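Local coordinates for protein GH127 beta-L-arabinofuranoside (Geobacillus stearothermophilus, PDB 4QK0) that probably hydrolyses beta-L-arabinofuranosides, removing terminal arabinofuranose units as a glycoside hydrolase of family 127, at residues Met360-Tyr365 with Pro556-Leu561. Numbering follows the deposited sequence.
Sequences MERALY and PIVYCL
The pyrrolidine ring of Pro-556 packs against Glu-361 and Tyr-365 together in a largely buried helix-to-strand contact, made by van der Waals touches even where charged side chains take part; here helix 354-365 in the GH127 catalytic domain meets the start of strand 557-562 in the C-terminal domain. No hydrogen bond joins 360-365 directly to 556-561; the polar link is supplied by Asn-366, next in the chain after Tyr-365, which bonds to Pro-556 O and Val-558 N. Glu-361 holds CG anti to its backbone N (chi1 169°) and runs on extended, and its carboxylate carbon CD reaches CB of Pro-556 at 3.5 Å. CG of the same proline lies over one face of the Tyr-365 ring, 4.4 Å from the ring's CG. One residue on, CG1 of Ile-557 packs against CB of Tyr-365 at 4.1 Å, while the guanidinium of Arg-362 meets Val-558 edge-on, NH1 to CG2 at 4.1 Å. The buried carboxylate of Glu-361 is gripped by Tyr-463, Trp-490 and a salt bridge to Arg-486. An alanine here would probably leave Arg-486 without this counter-charge and open a gap beside the proline ring. Arg-362 NH1 is held by the carbonyl of Ile-306, and the Tyr-365 hydroxyl by Trp-23. Helix 334-350 packs against Met-360 and Ala-363, and strand 557-562 pairs antiparallel with 549-554, 620-629 and 641-647.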
loop_
_atom_site.group_PDB
_atom_site.type_symbol
_atom_site.label_atom_id
_atom_site.label_comp_id
_atom_site.label_asym_id
_atom_site.label_seq_id
_atom_site.Cartn_x
_atom_site.Cartn_y
_atom_site.Cartn_z
HETATM N N MSE A 360 -5.983 -2.555 27.714
HETATM C CA MSE A 360 -7.094 -1.658 27.846
HETATM C C MSE A 360 -6.544 -0.256 27.951
HETATM O O MSE A 360 -7.062 0.659 27.313
HETATM C CB MSE A 360 -7.854 -2.036 29.143
HETATM C CG MSE A 360 -9.013 -1.119 29.417
HETATM SE SE MSE A 360 -9.970 -1.493 31.111
HETATM C CE MSE A 360 -10.658 -3.079 30.502
ATOM N N GLU A 361 -5.536 -0.072 28.821
ATOM C CA GLU A 361 -4.987 1.248 29.089
ATOM C C GLU A 361 -4.288 1.790 27.848
ATOM O O GLU A 361 -4.458 2.962 27.480
ATOM C CB GLU A 361 -4.038 1.161 30.263
ATOM C CG GLU A 361 -3.179 2.374 30.519
ATOM C CD GLU A 361 -2.309 2.208 31.740
ATOM O OE1 GLU A 361 -1.295 1.462 31.641
ATOM O OE2 GLU A 361 -2.605 2.857 32.800
ATOM N N ARG A 362 -3.497 0.942 27.176
ATOM C CA ARG A 362 -2.871 1.333 25.884
ATOM C C ARG A 362 -3.912 1.884 24.865
ATOM O O ARG A 362 -3.743 2.982 24.334
ATOM C CB ARG A 362 -2.148 0.155 25.311
ATOM C CG ARG A 362 -1.332 0.420 24.070
ATOM C CD ARG A 362 -0.725 -0.859 23.519
ATOM N NE ARG A 362 0.334 -1.401 24.346
ATOM C CZ ARG A 362 1.526 -0.837 24.522
ATOM N NH1 ARG A 362 1.882 0.304 23.893
ATOM N NH2 ARG A 362 2.418 -1.426 25.294
ATOM N N ALA A 363 -5.007 1.181 24.673
ATOM C CA ALA A 363 -6.041 1.656 23.768
ATOM C C ALA A 363 -6.709 2.936 24.224
ATOM O O ALA A 363 -6.940 3.879 23.423
ATOM C CB ALA A 363 -7.079 0.609 23.505
ATOM N N LEU A 364 -6.931 3.026 25.517
ATOM C CA LEU A 364 -7.596 4.169 26.078
ATOM C C LEU A 364 -6.834 5.469 25.974
ATOM O O LEU A 364 -7.454 6.541 25.764
ATOM C CB LEU A 364 -7.931 3.927 27.558
ATOM C CG LEU A 364 -9.180 3.093 27.863
ATOM C CD1 LEU A 364 -9.246 2.869 29.388
ATOM C CD2 LEU A 364 -10.468 3.763 27.409
ATOM N N TYR A 365 -5.532 5.421 26.180
ATOM C CA TYR A 365 -4.725 6.627 26.217
ATOM C C TYR A 365 -4.024 6.911 24.861
ATOM O O TYR A 365 -3.191 7.856 24.767
ATOM C CB TYR A 365 -3.680 6.595 27.366
ATOM C CG TYR A 365 -4.283 6.699 28.778
ATOM C CD1 TYR A 365 -4.765 5.581 29.413
ATOM C CD2 TYR A 365 -4.435 7.917 29.417
ATOM C CE1 TYR A 365 -5.327 5.654 30.677
ATOM C CE2 TYR A 365 -4.992 8.013 30.686
ATOM C CZ TYR A 365 -5.449 6.868 31.312
ATOM O OH TYR A 365 -6.034 6.878 32.567
ATOM N N PRO A 556 1.880 5.178 30.317
ATOM C CA PRO A 556 1.029 4.505 29.306
ATOM C C PRO A 556 0.947 5.216 27.931
ATOM O O PRO A 556 0.247 4.723 27.052
ATOM C CB PRO A 556 -0.366 4.557 29.960
ATOM C CG PRO A 556 -0.358 5.878 30.654
ATOM C CD PRO A 556 1.058 6.029 31.186
ATOM N N ILE A 557 1.611 6.367 27.786
ATOM C CA ILE A 557 1.412 7.206 26.635
ATOM C C ILE A 557 2.534 7.063 25.602
ATOM O O ILE A 557 3.710 7.236 25.916
ATOM C CB ILE A 557 1.214 8.675 27.023
ATOM C CG1 ILE A 557 -0.187 8.778 27.652
ATOM C CG2 ILE A 557 1.287 9.546 25.776
ATOM C CD1 ILE A 557 -0.488 10.147 28.183
ATOM N N VAL A 558 2.107 6.681 24.408
ATOM C CA VAL A 558 2.958 6.595 23.275
ATOM C C VAL A 558 3.041 7.999 22.653
ATOM O O VAL A 558 2.019 8.676 22.442
ATOM C CB VAL A 558 2.423 5.593 22.243
ATOM C CG1 VAL A 558 3.331 5.536 21.049
ATOM C CG2 VAL A 558 2.346 4.191 22.841
ATOM N N TYR A 559 4.264 8.346 22.291
ATOM C CA TYR A 559 4.584 9.655 21.742
ATOM C C TYR A 559 4.747 9.613 20.202
ATOM O O TYR A 559 4.891 8.564 19.625
ATOM C CB TYR A 559 5.865 10.155 22.447
ATOM C CG TYR A 559 5.490 10.801 23.741
ATOM C CD1 TYR A 559 5.063 10.054 24.822
ATOM C CD2 TYR A 559 5.467 12.183 23.839
ATOM C CE1 TYR A 559 4.607 10.666 25.999
ATOM C CE2 TYR A 559 5.101 12.802 25.005
ATOM C CZ TYR A 559 4.632 12.043 26.082
ATOM O OH TYR A 559 4.198 12.692 27.211
ATOM N N CYS A 560 4.708 10.786 19.577
ATOM C CA CYS A 560 4.919 10.935 18.129
ATOM C C CYS A 560 5.628 12.235 17.849
ATOM O O CYS A 560 5.713 13.121 18.752
ATOM C CB CYS A 560 3.636 10.892 17.392
ATOM S SG CYS A 560 2.595 12.335 17.539
ATOM N N LEU A 561 6.217 12.331 16.650
ATOM C CA LEU A 561 6.822 13.602 16.195
ATOM C C LEU A 561 5.959 14.179 15.122
ATOM O O LEU A 561 5.459 13.444 14.252
ATOM C CB LEU A 561 8.201 13.420 15.632
ATOM C CG LEU A 561 9.239 12.642 16.391
ATOM C CD1 LEU A 561 10.624 12.784 15.751
ATOM C CD2 LEU A 561 9.316 13.126 17.784
#